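PDB 6TGF: exopolysaccharide biosynthesis protein from Pantoea stewartii subsp. stewartii DC283, which modifies the glycan biofilm, probably by hydrolysing its exopolysaccharide, as a trimer with a parallel beta-helix fold like that of bacteriophage tailspikes. Local coordinates for residues B[555-566]-B[587-598]; B[34-44]-B[90-101]. All coordinates share one frame; numbering follows the deposited sequence.

Interaction 1 of 2, residues B[555-566]-B[587-598]; sequences VGDSWEIEVFGQ and TGGRAVIHVQRK
From S558 opposite Q596 to F564 opposite R590, strands 558-564 and 589-597 run antiparallel with axes approaching to 4.5 Å, doubly hydrogen-bonded at the pairs W559-V595, I561-I593 and V563-A591. These three pairs present an apolar face: V563 CG2 meets I593 CD1 at 4.0 Å, and I593 and V595 pack on strand 626-633 of a second sheet. The other face is polar. R590 takes E562 side-on, with NE 2.9 Å and NH2 2.8 Å from the single oxygen OE1, which lies in the guanidinium plane although the carboxylate is turned 52° from it. The R590 chain bends at chi3 (59°), which turns NE and NH2 toward E562. Farther along, the extended E560 lies beside H594, whose NE2 gives OE1 a weak bond at 3.0 Å. Near the strand ends, Q596 NE2 reaches G556 O (3.2 Å) from above the carbonyl plane, while Q566 OE1 accepts from G588 N (2.7 Å). R590 also pairs with E609 and with E560 of the third subunit, E562 OE2 with K645 of that subunit, and E560 OE2 with R590 of the second. R590 is thus shared by several carboxylates within and between chains, which probably ties this sheet into the trimer.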
loop_
_atom_site.group_PDB
_atom_site.type_symbol
_atom_site.label_atom_id
_atom_site.label_comp_id
_atom_site.label_asym_id
_atom_site.label_seq_id
_atom_site.Cartn_x
_atom_site.Cartn_y
_atom_site.Cartn_z
ATOM N N VAL B 555 30.552 -14.786 30.529
ATOM C CA VAL B 555 31.077 -15.890 31.388
ATOM C C VAL B 555 29.886 -16.551 32.094
ATOM O O VAL B 555 29.075 -15.814 32.690
ATOM C CB VAL B 555 32.122 -15.378 32.402
ATOM C CG1 VAL B 555 32.418 -16.398 33.494
ATOM C CG2 VAL B 555 33.409 -14.950 31.715
ATOM N N GLY B 556 29.791 -17.883 32.015
ATOM C CA GLY B 556 28.744 -18.686 32.677
ATOM C C GLY B 556 27.579 -19.004 31.753
ATOM O O GLY B 556 26.648 -19.694 32.213
ATOM N N ASP B 557 27.617 -18.522 30.504
ATOM C CA ASP B 557 26.580 -18.788 29.468
ATOM C C ASP B 557 26.527 -20.296 29.198
ATOM O O ASP B 557 27.587 -20.873 28.898
ATOM C CB ASP B 557 26.858 -18.010 28.179
ATOM C CG ASP B 557 26.457 -16.545 28.232
ATOM O OD1 ASP B 557 25.729 -16.165 29.170
ATOM O OD2 ASP B 557 26.877 -15.791 27.332
ATOM N N SER B 558 25.338 -20.900 29.307
ATOM C CA SER B 558 25.095 -22.356 29.126
ATOM C C SER B 558 24.442 -22.620 27.763
ATOM O O SER B 558 23.507 -21.881 27.401
ATOM C CB SER B 558 24.254 -22.914 30.249
ATOM O OG SER B 558 25.043 -23.150 31.405
ATOM N N TRP B 559 24.937 -23.635 27.047
ATOM C CA TRP B 559 24.342 -24.208 25.809
ATOM C C TRP B 559 23.982 -25.676 26.064
ATOM O O TRP B 559 24.770 -26.364 26.743
ATOM C CB TRP B 559 25.308 -24.096 24.622
ATOM C CG TRP B 559 25.690 -22.701 24.240
ATOM C CD1 TRP B 559 26.715 -21.959 24.751
ATOM C CD2 TRP B 559 25.073 -21.884 23.230
ATOM N NE1 TRP B 559 26.768 -20.735 24.142
ATOM C CE2 TRP B 559 25.773 -20.658 23.205
ATOM C CE3 TRP B 559 23.996 -22.061 22.354
ATOM C CZ2 TRP B 559 25.429 -19.621 22.339
ATOM C CZ3 TRP B 559 23.654 -21.035 21.500
ATOM C CH2 TRP B 559 24.364 -19.833 21.494
ATOM N N GLU B 560 22.842 -26.130 25.535
ATOM C CA GLU B 560 22.473 -27.568 25.451
ATOM C C GLU B 560 22.108 -27.892 23.999
ATOM O O GLU B 560 21.036 -27.448 23.550
ATOM C CB GLU B 560 21.321 -27.907 26.400
ATOM C CG GLU B 560 20.953 -29.381 26.400
ATOM C CD GLU B 560 19.796 -29.746 27.312
ATOM O OE1 GLU B 560 20.054 -30.290 28.402
ATOM O OE2 GLU B 560 18.638 -29.492 26.927
ATOM N N ILE B 561 22.981 -28.625 23.301
ATOM C CA ILE B 561 22.749 -29.131 21.915
ATOM C C ILE B 561 22.108 -30.518 22.015
ATOM O O ILE B 561 22.818 -31.472 22.401
ATOM C CB ILE B 561 24.059 -29.167 21.104
ATOM C CG1 ILE B 561 24.650 -27.767 20.916
ATOM C CG2 ILE B 561 23.850 -29.871 19.770
ATOM C CD1 ILE B 561 26.113 -27.768 20.538
ATOM N N GLU B 562 20.816 -30.613 21.689
ATOM C CA GLU B 562 20.066 -31.892 21.591
ATOM C C GLU B 562 20.248 -32.457 20.179
ATOM O O GLU B 562 19.761 -31.821 19.225
ATOM C CB GLU B 562 18.585 -31.671 21.904
ATOM C CG GLU B 562 17.734 -32.918 21.741
ATOM C CD GLU B 562 16.245 -32.693 21.925
ATOM O OE1 GLU B 562 15.479 -33.654 21.736
ATOM O OE2 GLU B 562 15.853 -31.555 22.249
ATOM N N VAL B 563 20.938 -33.595 20.059
ATOM C CA VAL B 563 21.003 -34.408 18.808
ATOM C C VAL B 563 19.821 -35.381 18.838
ATOM O O VAL B 563 19.980 -36.494 19.377
ATOM C CB VAL B 563 22.350 -35.142 18.659
ATOM C CG1 VAL B 563 22.419 -35.949 17.370
ATOM C CG2 VAL B 563 23.526 -34.181 18.744
ATOM N N PHE B 564 18.672 -34.952 18.307
ATOM C CA PHE B 564 17.415 -35.741 18.254
ATOM C C PHE B 564 17.489 -36.732 17.089
ATOM O O PHE B 564 17.993 -36.354 16.018
ATOM C CB PHE B 564 16.199 -34.823 18.125
ATOM C CG PHE B 564 14.887 -35.556 18.023
ATOM C CD1 PHE B 564 14.356 -36.202 19.128
ATOM C CD2 PHE B 564 14.194 -35.618 16.824
ATOM C CE1 PHE B 564 13.154 -36.888 19.038
ATOM C CE2 PHE B 564 12.991 -36.302 16.737
ATOM C CZ PHE B 564 12.474 -36.937 17.844
ATOM N N GLY B 565 16.974 -37.948 17.301
ATOM C CA GLY B 565 17.076 -39.086 16.367
ATOM C C GLY B 565 17.875 -40.218 16.987
ATOM O O GLY B 565 18.360 -40.035 18.120
ATOM N N GLN B 566 18.026 -41.339 16.277
ATOM C CA GLN B 566 18.640 -42.576 16.830
ATOM C C GLN B 566 19.578 -43.232 15.809
ATOM O O GLN B 566 19.500 -42.889 14.611
ATOM C CB GLN B 566 17.548 -43.561 17.251
ATOM C CG GLN B 566 16.768 -44.153 16.086
ATOM C CD GLN B 566 16.049 -45.415 16.487
ATOM O OE1 GLN B 566 14.977 -45.376 17.086
ATOM N NE2 GLN B 566 16.637 -46.552 16.151
ATOM N N THR B 587 13.436 -48.383 19.777
ATOM C CA THR B 587 12.906 -47.246 18.978
ATOM C C THR B 587 12.979 -45.979 19.839
ATOM O O THR B 587 12.706 -46.075 21.056
ATOM C CB THR B 587 11.484 -47.516 18.469
ATOM O OG1 THR B 587 11.497 -48.745 17.744
ATOM C CG2 THR B 587 10.961 -46.409 17.580
ATOM N N GLY B 588 13.336 -44.848 19.225
ATOM C CA GLY B 588 13.587 -43.569 19.915
ATOM C C GLY B 588 15.034 -43.454 20.360
ATOM O O GLY B 588 15.758 -44.470 20.291
ATOM N N GLY B 589 15.438 -42.263 20.806
ATOM C CA GLY B 589 16.801 -41.980 21.296
ATOM C C GLY B 589 17.227 -40.555 20.995
ATOM O O GLY B 589 16.490 -39.854 20.271
ATOM N N ARG B 590 18.378 -40.150 21.538
ATOM C CA ARG B 590 18.974 -38.796 21.377
ATOM C C ARG B 590 20.303 -38.731 22.138
ATOM O O ARG B 590 20.523 -39.583 23.021
ATOM C CB ARG B 590 18.028 -37.715 21.911
ATOM C CG ARG B 590 17.526 -37.973 23.325
ATOM C CD ARG B 590 17.040 -36.722 24.027
ATOM N NE ARG B 590 15.955 -36.059 23.316
ATOM C CZ ARG B 590 14.678 -36.437 23.326
ATOM N NH1 ARG B 590 14.290 -37.502 24.009
ATOM N NH2 ARG B 590 13.789 -35.742 22.639
ATOM N N ALA B 591 21.143 -37.749 21.800
ATOM C CA ALA B 591 22.345 -37.343 22.567
ATOM C C ALA B 591 22.168 -35.891 23.022
ATOM O O ALA B 591 21.801 -35.053 22.180
ATOM C CB ALA B 591 23.585 -37.520 21.727
ATOM N N VAL B 592 22.406 -35.618 24.306
ATOM C CA VAL B 592 22.248 -34.270 24.930
ATOM C C VAL B 592 23.640 -33.751 25.312
ATOM O O VAL B 592 24.234 -34.302 26.257
ATOM C CB VAL B 592 21.300 -34.330 26.143
ATOM C CG1 VAL B 592 21.116 -32.967 26.793
ATOM C CG2 VAL B 592 19.951 -34.925 25.767
ATOM N N ILE B 593 24.130 -32.733 24.596
ATOM C CA ILE B 593 25.488 -32.134 24.772
ATOM C C ILE B 593 25.352 -30.817 25.542
ATOM O O ILE B 593 24.674 -29.906 25.031
ATOM C CB ILE B 593 26.175 -31.926 23.407
ATOM C CG1 ILE B 593 26.312 -33.241 22.636
ATOM C CG2 ILE B 593 27.520 -31.228 23.572
ATOM C CD1 ILE B 593 26.547 -33.064 21.156
ATOM N N HIS B 594 25.990 -30.726 26.714
ATOM C CA HIS B 594 26.055 -29.503 27.557
ATOM C C HIS B 594 27.388 -28.791 27.310
ATOM O O HIS B 594 28.426 -29.478 27.281
ATOM C CB HIS B 594 25.855 -29.853 29.036
ATOM C CG HIS B 594 24.619 -30.646 29.296
ATOM N ND1 HIS B 594 24.642 -32.018 29.453
ATOM C CD2 HIS B 594 23.329 -30.271 29.418
ATOM C CE1 HIS B 594 23.416 -32.452 29.667
ATOM N NE2 HIS B 594 22.592 -31.399 29.650
ATOM N N VAL B 595 27.343 -27.469 27.116
ATOM C CA VAL B 595 28.533 -26.579 26.970
ATOM C C VAL B 595 28.264 -25.307 27.778
ATOM O O VAL B 595 27.220 -24.674 27.535
ATOM C CB VAL B 595 28.824 -26.256 25.490
ATOM C CG1 VAL B 595 30.015 -25.320 25.332
ATOM C CG2 VAL B 595 29.030 -27.516 24.663
ATOM N N GLN B 596 29.157 -24.966 28.711
ATOM C CA GLN B 596 29.112 -23.697 29.487
ATOM C C GLN B 596 30.455 -22.978 29.340
ATOM O O GLN B 596 31.497 -23.637 29.518
ATOM C CB GLN B 596 28.814 -23.956 30.965
ATOM C CG GLN B 596 28.482 -22.687 31.741
ATOM C CD GLN B 596 28.520 -22.871 33.239
ATOM O OE1 GLN B 596 29.315 -23.639 33.773
ATOM N NE2 GLN B 596 27.660 -22.146 33.936
ATOM N N ARG B 597 30.426 -21.680 29.026
ATOM C CA ARG B 597 31.618 -20.796 29.094
ATOM C C ARG B 597 31.997 -20.636 30.570
ATOM O O ARG B 597 31.153 -20.147 31.344
ATOM C CB ARG B 597 31.352 -19.434 28.445
ATOM C CG ARG B 597 32.560 -18.507 28.473
ATOM C CD ARG B 597 32.310 -17.129 27.895
ATOM N NE ARG B 597 33.285 -16.163 28.391
ATOM C CZ ARG B 597 33.341 -14.880 28.040
ATOM N NH1 ARG B 597 32.476 -14.379 27.173
ATOM N NH2 ARG B 597 34.270 -14.097 28.562
ATOM N N LYS B 598 33.215 -21.048 30.936
ATOM C CA LYS B 598 33.754 -20.963 32.319
ATOM C C LYS B 598 34.443 -19.604 32.493
ATOM O O LYS B 598 34.333 -18.768 31.575
ATOM C CB LYS B 598 34.710 -22.132 32.581
ATOM C CG LYS B 598 34.140 -23.513 32.286
ATOM C CD LYS B 598 32.869 -23.826 33.049
ATOM C CE LYS B 598 32.401 -25.252 32.858
ATOM N NZ LYS B 598 31.219 -25.558 33.697
#

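Interaction 2 of 2, residues B[34-44]-B[90-101]; sequences ALKSVDATAIP and FLRDANGNLAQI
K36 and V38 bond to Q100 and L98 through the backbone: Q100 N donates to K36 O at 2.9 Å, and V38 N to L98 O at 2.7 Å, the latter almost straight (177°) but arriving from above the carbonyl plane. A water replaces the return bond, accepting from L98 N (2.9 Å) and donating to V38 O (2.9 Å). Between these two pairs S37 faces A99. The short, weakly bonded strand 36-38 is thereby added at the edge of a five-stranded antiparallel sheet, next to the beta-hairpin 89-92/98-101 of a region related to phage head-binding domains. The hairpin closes with a type I turn from D93 to G96, where D93 OD1 accepts from N97 N at 2.8 Å. Apolar contacts come mainly from the chain after the edge strand, which turns through the 3-10 segment 40-42 and folds back over the hairpin. I43 lies over one face of the F90 ring, its CD1 3.8 Å from F90 CD2, and crosses L98 at about a right angle, CD1 to L98 CD2 being 3.5 Å. I43 CG1 lies anti to the carbonyl carbon (chi1 -67°), which helps bring CD1 between F90 and L98. P44 comes to the same ring obliquely, its CD 3.6 Å from F90 CE2. V38 CG2 approaches F90 CE1 more loosely, and L98 also touches A40 and I123.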
loop_
_atom_site.group_PDB
_atom_site.type_symbol
_atom_site.label_atom_id
_atom_site.label_comp_id
_atom_site.label_asym_id
_atom_site.label_seq_id
_atom_site.Cartn_x
_atom_site.Cartn_y
_atom_site.Cartn_z
ATOM N N ALA B 34 -36.801 66.339 -24.310
ATOM C CA ALA B 34 -35.335 66.282 -24.016
ATOM C C ALA B 34 -35.030 66.967 -22.675
ATOM O O ALA B 34 -34.254 66.389 -21.886
ATOM C CB ALA B 34 -34.554 66.905 -25.149
ATOM N N LEU B 35 -35.617 68.147 -22.433
ATOM C CA LEU B 35 -35.357 69.005 -21.243
ATOM C C LEU B 35 -36.668 69.256 -20.481
ATOM O O LEU B 35 -37.076 70.434 -20.388
ATOM C CB LEU B 35 -34.737 70.333 -21.700
ATOM C CG LEU B 35 -33.865 70.289 -22.958
ATOM C CD1 LEU B 35 -34.011 71.576 -23.758
ATOM C CD2 LEU B 35 -32.406 70.035 -22.610
ATOM N N LYS B 36 -37.298 68.204 -19.948
ATOM C CA LYS B 36 -38.527 68.308 -19.110
ATOM C C LYS B 36 -38.184 67.929 -17.666
ATOM O O LYS B 36 -38.244 66.728 -17.345
ATOM C CB LYS B 36 -39.649 67.426 -19.671
ATOM C CG LYS B 36 -40.088 67.752 -21.095
ATOM C CD LYS B 36 -40.614 69.164 -21.277
ATOM C CE LYS B 36 -40.793 69.542 -22.732
ATOM N NZ LYS B 36 -41.210 70.957 -22.884
ATOM N N SER B 37 -37.845 68.926 -16.839
ATOM C CA SER B 37 -37.491 68.778 -15.402
ATOM C C SER B 37 -38.618 68.051 -14.658
ATOM O O SER B 37 -39.770 68.524 -14.725
ATOM C CB SER B 37 -37.195 70.116 -14.775
ATOM O OG SER B 37 -36.944 69.978 -13.384
ATOM N N VAL B 38 -38.283 66.948 -13.983
ATOM C CA VAL B 38 -39.228 66.074 -13.223
ATOM C C VAL B 38 -38.694 65.922 -11.794
ATOM O O VAL B 38 -37.468 65.786 -11.633
ATOM C CB VAL B 38 -39.400 64.709 -13.922
ATOM C CG1 VAL B 38 -40.157 63.702 -13.067
ATOM C CG2 VAL B 38 -40.071 64.852 -15.278
ATOM N N ASP B 39 -39.583 65.956 -10.797
ATOM C CA ASP B 39 -39.239 65.740 -9.365
ATOM C C ASP B 39 -39.063 64.238 -9.119
ATOM O O ASP B 39 -39.755 63.443 -9.784
ATOM C CB ASP B 39 -40.303 66.337 -8.440
ATOM C CG ASP B 39 -40.384 67.853 -8.497
ATOM O OD1 ASP B 39 -39.345 68.482 -8.775
ATOM O OD2 ASP B 39 -41.486 68.391 -8.266
ATOM N N ALA B 40 -38.170 63.872 -8.195
ATOM C CA ALA B 40 -37.887 62.474 -7.789
ATOM C C ALA B 40 -39.182 61.798 -7.325
ATOM O O ALA B 40 -39.379 60.612 -7.648
ATOM C CB ALA B 40 -36.832 62.454 -6.709
ATOM N N THR B 41 -40.038 62.541 -6.619
ATOM C CA THR B 41 -41.318 62.062 -6.030
ATOM C C THR B 41 -42.395 61.890 -7.113
ATOM O O THR B 41 -43.436 61.282 -6.797
ATOM C CB THR B 41 -41.793 63.024 -4.934
ATOM O OG1 THR B 41 -41.892 64.327 -5.511
ATOM C CG2 THR B 41 -40.863 63.059 -3.742
ATOM N N ALA B 42 -42.164 62.404 -8.328
ATOM C CA ALA B 42 -43.103 62.347 -9.476
ATOM C C ALA B 42 -42.718 61.216 -10.443
ATOM O O ALA B 42 -43.416 61.065 -11.467
ATOM C CB ALA B 42 -43.130 63.681 -10.180
ATOM N N ILE B 43 -41.659 60.455 -10.141
ATOM C CA ILE B 43 -41.195 59.301 -10.971
ATOM C C ILE B 43 -42.031 58.077 -10.604
ATOM O O ILE B 43 -42.177 57.766 -9.424
ATOM C CB ILE B 43 -39.680 59.059 -10.794
ATOM C CG1 ILE B 43 -38.876 60.231 -11.371
ATOM C CG2 ILE B 43 -39.262 57.717 -11.385
ATOM C CD1 ILE B 43 -37.495 59.877 -11.871
ATOM N N PRO B 44 -42.599 57.346 -11.596
ATOM C CA PRO B 44 -43.448 56.187 -11.318
ATOM C C PRO B 44 -42.822 55.205 -10.317
ATOM O O PRO B 44 -41.653 54.903 -10.445
ATOM C CB PRO B 44 -43.605 55.515 -12.691
ATOM C CG PRO B 44 -43.456 56.652 -13.677
ATOM C CD PRO B 44 -42.456 57.594 -13.040
ATOM N N PHE B 90 -36.247 58.698 -17.805
ATOM C CA PHE B 90 -35.743 59.914 -17.115
ATOM C C PHE B 90 -34.213 59.859 -17.042
ATOM O O PHE B 90 -33.670 58.851 -16.550
ATOM C CB PHE B 90 -36.383 60.038 -15.731
ATOM C CG PHE B 90 -37.876 59.839 -15.730
ATOM C CD1 PHE B 90 -38.730 60.859 -16.116
ATOM C CD2 PHE B 90 -38.428 58.622 -15.365
ATOM C CE1 PHE B 90 -40.104 60.669 -16.126
ATOM C CE2 PHE B 90 -39.801 58.435 -15.375
ATOM C CZ PHE B 90 -40.636 59.458 -15.754
ATOM N N LEU B 91 -33.550 60.908 -17.538
ATOM C CA LEU B 91 -32.080 61.099 -17.429
ATOM C C LEU B 91 -31.778 61.795 -16.100
ATOM O O LEU B 91 -32.244 62.935 -15.915
ATOM C CB LEU B 91 -31.572 61.930 -18.613
ATOM C CG LEU B 91 -30.092 62.310 -18.566
ATOM C CD1 LEU B 91 -29.202 61.080 -18.643
ATOM C CD2 LEU B 91 -29.742 63.284 -19.678
ATOM N N ARG B 92 -31.040 61.120 -15.214
ATOM C CA ARG B 92 -30.499 61.692 -13.953
ATOM C C ARG B 92 -29.117 62.288 -14.241
ATOM O O ARG B 92 -28.306 61.590 -14.877
ATOM C CB ARG B 92 -30.422 60.614 -12.868
ATOM C CG ARG B 92 -29.803 61.085 -11.562
ATOM C CD ARG B 92 -29.712 59.953 -10.560
ATOM N NE ARG B 92 -28.549 59.105 -10.789
ATOM C CZ ARG B 92 -28.374 57.897 -10.263
ATOM N NH1 ARG B 92 -29.298 57.370 -9.476
ATOM N NH2 ARG B 92 -27.276 57.212 -10.533
ATOM N N ASP B 93 -28.863 63.520 -13.790
ATOM C CA ASP B 93 -27.589 64.254 -14.034
ATOM C C ASP B 93 -26.690 64.143 -12.794
ATOM O O ASP B 93 -27.110 63.500 -11.808
ATOM C CB ASP B 93 -27.850 65.705 -14.454
ATOM C CG ASP B 93 -28.433 66.611 -13.380
ATOM O OD1 ASP B 93 -28.447 66.207 -12.198
ATOM O OD2 ASP B 93 -28.865 67.725 -13.740
ATOM N N ALA B 94 -25.497 64.744 -12.862
ATOM C CA ALA B 94 -24.447 64.722 -11.813
ATOM C C ALA B 94 -25.013 65.194 -10.470
ATOM O O ALA B 94 -24.777 64.509 -9.454
ATOM C CB ALA B 94 -23.281 65.583 -12.237
ATOM N N ASN B 95 -25.742 66.314 -10.473
ATOM C CA ASN B 95 -26.243 66.993 -9.248
ATOM C C ASN B 95 -27.492 66.271 -8.725
ATOM O O ASN B 95 -27.985 66.667 -7.652
ATOM C CB ASN B 95 -26.499 68.480 -9.503
ATOM C CG ASN B 95 -25.297 69.185 -10.097
ATOM O OD1 ASN B 95 -25.323 69.599 -11.255
ATOM N ND2 ASN B 95 -24.231 69.306 -9.322
ATOM N N GLY B 96 -27.988 65.263 -9.453
ATOM C CA GLY B 96 -29.063 64.357 -9.003
ATOM C C GLY B 96 -30.426 64.735 -9.561
ATOM O O GLY B 96 -31.405 64.050 -9.211
ATOM N N ASN B 97 -30.498 65.773 -10.401
ATOM C CA ASN B 97 -31.767 66.279 -10.991
ATOM C C ASN B 97 -32.260 65.299 -12.059
ATOM O O ASN B 97 -31.420 64.600 -12.658
ATOM C CB ASN B 97 -31.609 67.680 -11.588
ATOM C CG ASN B 97 -31.081 68.693 -10.595
ATOM O OD1 ASN B 97 -30.891 68.382 -9.421
ATOM N ND2 ASN B 97 -30.841 69.909 -11.058
ATOM N N LEU B 98 -33.576 65.271 -12.289
ATOM C CA LEU B 98 -34.252 64.361 -13.250
ATOM C C LEU B 98 -34.967 65.187 -14.321
ATOM O O LEU B 98 -35.664 66.151 -13.959
ATOM C CB LEU B 98 -35.250 63.489 -12.487
ATOM C CG LEU B 98 -34.646 62.615 -11.392
ATOM C CD1 LEU B 98 -35.612 62.465 -10.231
ATOM C CD2 LEU B 98 -34.242 61.258 -11.943
ATOM N N ALA B 99 -34.787 64.816 -15.588
ATOM C CA ALA B 99 -35.550 65.327 -16.746
ATOM C C ALA B 99 -35.990 64.135 -17.600
ATOM O O ALA B 99 -35.170 63.219 -17.794
ATOM C CB ALA B 99 -34.711 66.299 -17.535
ATOM N N GLN B 100 -37.241 64.131 -18.067
ATOM C CA GLN B 100 -37.756 63.089 -18.992
ATOM C C GLN B 100 -37.221 63.393 -20.394
ATOM O O GLN B 100 -37.492 64.499 -20.901
ATOM C CB GLN B 100 -39.284 63.029 -18.988
ATOM C CG GLN B 100 -39.822 61.807 -19.721
ATOM C CD GLN B 100 -41.327 61.738 -19.737
ATOM O OE1 GLN B 100 -42.012 62.405 -18.963
ATOM N NE2 GLN B 100 -41.858 60.916 -20.627
ATOM N N ILE B 101 -36.486 62.444 -20.980
ATOM C CA ILE B 101 -35.824 62.596 -22.312
ATOM C C ILE B 101 -36.778 62.077 -23.392
ATOM O O ILE B 101 -37.592 61.182 -23.088
ATOM C CB ILE B 101 -34.434 61.919 -22.349
ATOM C CG1 ILE B 101 -34.427 60.496 -21.784
ATOM C CG2 ILE B 101 -33.401 62.782 -21.642
ATOM C CD1 ILE B 101 -34.853 59.444 -22.762
HETATM O O HOH W 1 -35.075 66.258 -10.067
#

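The two contacts share no element and lie on opposite sides of the chain's centre, about 98 Å apart at their nearest atoms, with interaction 2 in the N-terminal part and interaction 1 well beyond the beta-helix. Both join antiparallel strands, but interaction 1 is a long, regular pairing inside its sheet, buried and in touch with both other subunits. Interaction 2 is a surface contact at a sheet edge, short, partly bridged by water and touched by no other chain of the assembly. Both rest on backbone bonds and apolar packing; interaction 1 adds salt bridges that reach other subunits, while interaction 2 has no charged pair between its segments.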